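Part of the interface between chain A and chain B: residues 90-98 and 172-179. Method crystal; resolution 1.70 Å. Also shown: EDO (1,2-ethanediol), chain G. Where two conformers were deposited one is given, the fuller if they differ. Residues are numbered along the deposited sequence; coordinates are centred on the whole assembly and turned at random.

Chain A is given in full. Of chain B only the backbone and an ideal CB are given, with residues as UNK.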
# COMPACT_ATOMS: atom_id res chain seq x y z
N GLY A 90 -10.63 -16.51 6.51
CA GLY A 90 -10.84 -17.65 5.62
C GLY A 90 -9.54 -18.35 5.29
O GLY A 90 -8.53 -18.20 5.99
N GLU A 91 -9.62 -19.18 4.27
CA GLU A 91 -8.47 -19.95 3.77
C GLU A 91 -8.49 -19.93 2.27
O GLU A 91 -9.51 -19.63 1.66
CB GLU A 91 -8.45 -21.37 4.33
CG GLU A 91 -9.57 -22.24 3.92
CD GLU A 91 -9.37 -23.68 4.40
OE1 GLU A 91 -8.51 -24.42 3.85
OE2 GLU A 91 -10.14 -24.10 5.30
N MSE A 92 -7.34 -20.29 1.69
CA MSE A 92 -7.17 -20.27 0.25
C MSE A 92 -8.18 -21.16 -0.44
O MSE A 92 -8.65 -20.85 -1.54
CB MSE A 92 -5.74 -20.72 -0.14
CG MSE A 92 -5.40 -20.45 -1.59
SE MSE A 92 -5.14 -18.57 -1.89
CE MSE A 92 -3.24 -18.48 -1.60
N GLU A 93 -8.50 -22.28 0.21
CA GLU A 93 -9.44 -23.23 -0.42
C GLU A 93 -10.80 -22.58 -0.69
O GLU A 93 -11.53 -23.00 -1.59
CB GLU A 93 -9.64 -24.49 0.42
CG GLU A 93 -9.98 -25.70 -0.44
CD GLU A 93 -8.82 -26.20 -1.29
OE1 GLU A 93 -7.69 -25.73 -1.12
OE2 GLU A 93 -9.03 -27.13 -2.12
N HIS A 94 -11.13 -21.56 0.10
CA HIS A 94 -12.39 -20.81 -0.05
C HIS A 94 -12.42 -20.00 -1.34
O HIS A 94 -13.49 -19.67 -1.86
CB HIS A 94 -12.70 -19.89 1.14
CG HIS A 94 -12.84 -20.62 2.43
ND1 HIS A 94 -12.65 -19.99 3.65
CD2 HIS A 94 -13.14 -21.91 2.72
CE1 HIS A 94 -12.87 -20.86 4.62
NE2 HIS A 94 -13.12 -22.04 4.09
N GLY A 95 -11.23 -19.65 -1.82
CA GLY A 95 -11.08 -19.00 -3.12
C GLY A 95 -10.93 -19.98 -4.26
O GLY A 95 -11.36 -19.73 -5.40
N ALA A 96 -10.34 -21.13 -3.95
CA ALA A 96 -10.08 -22.19 -4.96
C ALA A 96 -11.35 -22.74 -5.59
O ALA A 96 -11.34 -23.28 -6.67
CB ALA A 96 -9.21 -23.32 -4.37
N VAL A 97 -12.45 -22.63 -4.87
CA VAL A 97 -13.74 -23.07 -5.41
C VAL A 97 -14.13 -22.34 -6.73
O VAL A 97 -14.90 -22.86 -7.58
CB VAL A 97 -14.88 -22.91 -4.41
CG1 VAL A 97 -14.65 -23.75 -3.15
CG2 VAL A 97 -15.01 -21.46 -3.99
N TRP A 98 -13.53 -21.18 -6.93
CA TRP A 98 -13.86 -20.31 -8.07
C TRP A 98 -13.25 -20.78 -9.39
O TRP A 98 -13.70 -20.35 -10.45
CB TRP A 98 -13.44 -18.89 -7.75
CG TRP A 98 -14.03 -17.81 -8.63
CD1 TRP A 98 -13.33 -16.91 -9.41
CD2 TRP A 98 -15.41 -17.49 -8.78
NE1 TRP A 98 -14.20 -16.08 -10.05
CE2 TRP A 98 -15.48 -16.39 -9.66
CE3 TRP A 98 -16.60 -18.01 -8.24
CZ2 TRP A 98 -16.70 -15.78 -10.00
CZ3 TRP A 98 -17.81 -17.42 -8.57
CH2 TRP A 98 -17.85 -16.33 -9.48
N UNK B 172 0.73 -29.74 -4.12
CA UNK B 172 -0.65 -29.20 -4.00
C UNK B 172 -0.83 -28.22 -2.88
O UNK B 172 -0.01 -28.10 -1.99
CB UNK B 172 -1.65 -30.34 -3.80
N UNK B 173 -1.97 -27.53 -2.93
CA UNK B 173 -2.36 -26.64 -1.83
C UNK B 173 -2.40 -27.51 -0.56
O UNK B 173 -2.79 -28.69 -0.64
CB UNK B 173 -3.71 -25.96 -2.10
N UNK B 174 -2.02 -26.94 0.58
CA UNK B 174 -1.91 -27.75 1.83
C UNK B 174 -3.20 -28.47 2.29
O UNK B 174 -3.13 -29.54 2.88
CB UNK B 174 -1.45 -26.84 2.97
N UNK B 175 -4.36 -27.90 1.98
CA UNK B 175 -5.65 -28.53 2.29
C UNK B 175 -6.53 -28.69 1.05
O UNK B 175 -7.73 -28.57 1.15
CB UNK B 175 -6.39 -27.71 3.34
N UNK B 176 -5.90 -28.99 -0.10
CA UNK B 176 -6.59 -29.24 -1.37
C UNK B 176 -7.67 -30.29 -1.15
O UNK B 176 -7.41 -31.41 -0.66
CB UNK B 176 -5.61 -29.69 -2.45
N UNK B 177 -8.90 -29.94 -1.54
CA UNK B 177 -10.03 -30.86 -1.32
C UNK B 177 -11.23 -30.59 -2.18
O UNK B 177 -12.35 -30.85 -1.77
CB UNK B 177 -10.47 -30.81 0.15
N UNK B 178 -10.97 -30.15 -3.40
CA UNK B 178 -12.05 -29.75 -4.32
C UNK B 178 -12.21 -30.66 -5.52
O UNK B 178 -12.84 -30.31 -6.52
CB UNK B 178 -11.80 -28.32 -4.82
N UNK B 179 -11.63 -31.85 -5.42
CA UNK B 179 -11.74 -32.83 -6.49
C UNK B 179 -11.07 -32.38 -7.76
O UNK B 179 -10.01 -31.79 -7.74
CB UNK B 179 -13.21 -33.14 -6.77
C1 EDO G . 0.24 -30.81 0.12
O1 EDO G . 0.72 -32.11 -0.24
C2 EDO G . 1.44 -29.92 0.30
O2 EDO G . 2.01 -29.64 -0.99

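Two carboxylates, A:Glu91 and A:Glu93, reach from chain A toward chain B, and beyond them A:Ala96 and A:Val97 offer an apolar patch.

Position 172 has nothing of the facing stretch within reach of its CB, so many residues would serve. It is B:Ala172, whose O accepts a hydrogen bond from O2 of the ethanediol (2.7 Å).

At 173 the CB points toward chain A and the ideal CB lies 4.1 Å from A:Glu93 OE1. A long donor, lysine or arginine, would suit the charge; a planar group with two donors could meet both carboxylate oxygens. The residue is B:Arg173. Its NE gives a hydrogen bond to A:Glu93 OE1 (2.7 Å) and its NH2 one to A:Glu93 OE2 (2.9 Å), a two-pronged salt bridge. A:Ala96 CB lies over one face of the guanidinium, 3.7 Å from B:Arg173 NE, while the carboxylate occupies the edge, where the N-H bonds point.

Position 174 points sideways with no neighbour in chain A close to its CB; the contact demands little, and B:Val174 makes no contact.

At 175 the CB points toward chain A, 3.9 Å from A:Glu91 OE1, so a polar or positively charged side chain would be reasonable. The residue is B:His175, whose ring edge approaches that carboxylate, CD2 to A:Glu91 OE1 being 3.9 Å. Its backbone N is linked to A:Glu93 OE1 through a water, 2.9 Å from each of these two atoms.

Position 176 points away, and small or polar residues would all fit. B:Ala176 brings its CA to 3.3 Å from A:Glu93 OE2.

At 177 the backbone N already donates to A:Glu93 OE2 (2.9 Å), whatever the side chain. The CB points sideways, so only a long side chain could return to the free carboxylate of A:Glu91; lysine or arginine would do. B:Arg177 does so with two parallel prongs: NH1 to A:Glu91 OE1 (3.0 Å) and NH2 to A:Glu91 OE2 (2.9 Å). NH1 also donates to B:His175 O (3.0 Å), which helps to hold the guanidinium in place, and A:Glu93 CG covers one of its faces.

At 178 the CB points toward chain A, between A:Glu93 and the apolar patch. A medium aliphatic such as leucine, isoleucine or methionine would suit. B:Leu178 puts CD1 3.5 Å from A:Ala96 CB and CD2 3.8 Å from A:Val97 CG1.

Position 179 is out of reach, but its phi of 65° with psi of -138° favours glycine, and it is B:Gly179.

Chain B, residues 172-179: ARVHARLG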
# COMPACT_ATOMS: atom_id res chain seq x y z
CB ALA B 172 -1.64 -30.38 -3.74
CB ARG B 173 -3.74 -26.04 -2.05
CG ARG B 173 -3.86 -25.07 -3.23
CD ARG B 173 -5.24 -24.38 -3.28
NE ARG B 173 -6.28 -25.38 -3.43
CZ ARG B 173 -6.59 -25.98 -4.57
NH1 ARG B 173 -5.95 -25.71 -5.68
NH2 ARG B 173 -7.53 -26.90 -4.57
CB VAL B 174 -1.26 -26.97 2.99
CG1 VAL B 174 0.20 -26.67 2.61
CG2 VAL B 174 -2.08 -25.74 3.35
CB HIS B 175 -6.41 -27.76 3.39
CG HIS B 175 -5.60 -27.50 4.61
ND1 HIS B 175 -4.87 -28.48 5.26
CD2 HIS B 175 -5.45 -26.37 5.34
CE1 HIS B 175 -4.28 -27.95 6.32
NE2 HIS B 175 -4.61 -26.67 6.39
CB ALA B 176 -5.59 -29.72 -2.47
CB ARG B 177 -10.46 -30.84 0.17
CG ARG B 177 -10.90 -29.49 0.75
CD ARG B 177 -10.90 -29.58 2.28
NE ARG B 177 -11.49 -28.41 2.97
CZ ARG B 177 -10.84 -27.31 3.28
NH1 ARG B 177 -9.59 -27.11 2.92
NH2 ARG B 177 -11.47 -26.36 3.95
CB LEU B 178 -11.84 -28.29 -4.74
CG LEU B 178 -11.95 -27.21 -3.65
CD1 LEU B 178 -11.62 -25.87 -4.28
CD2 LEU B 178 -13.29 -27.25 -2.94
O HOH W 1 -5.60 -25.52 0.85
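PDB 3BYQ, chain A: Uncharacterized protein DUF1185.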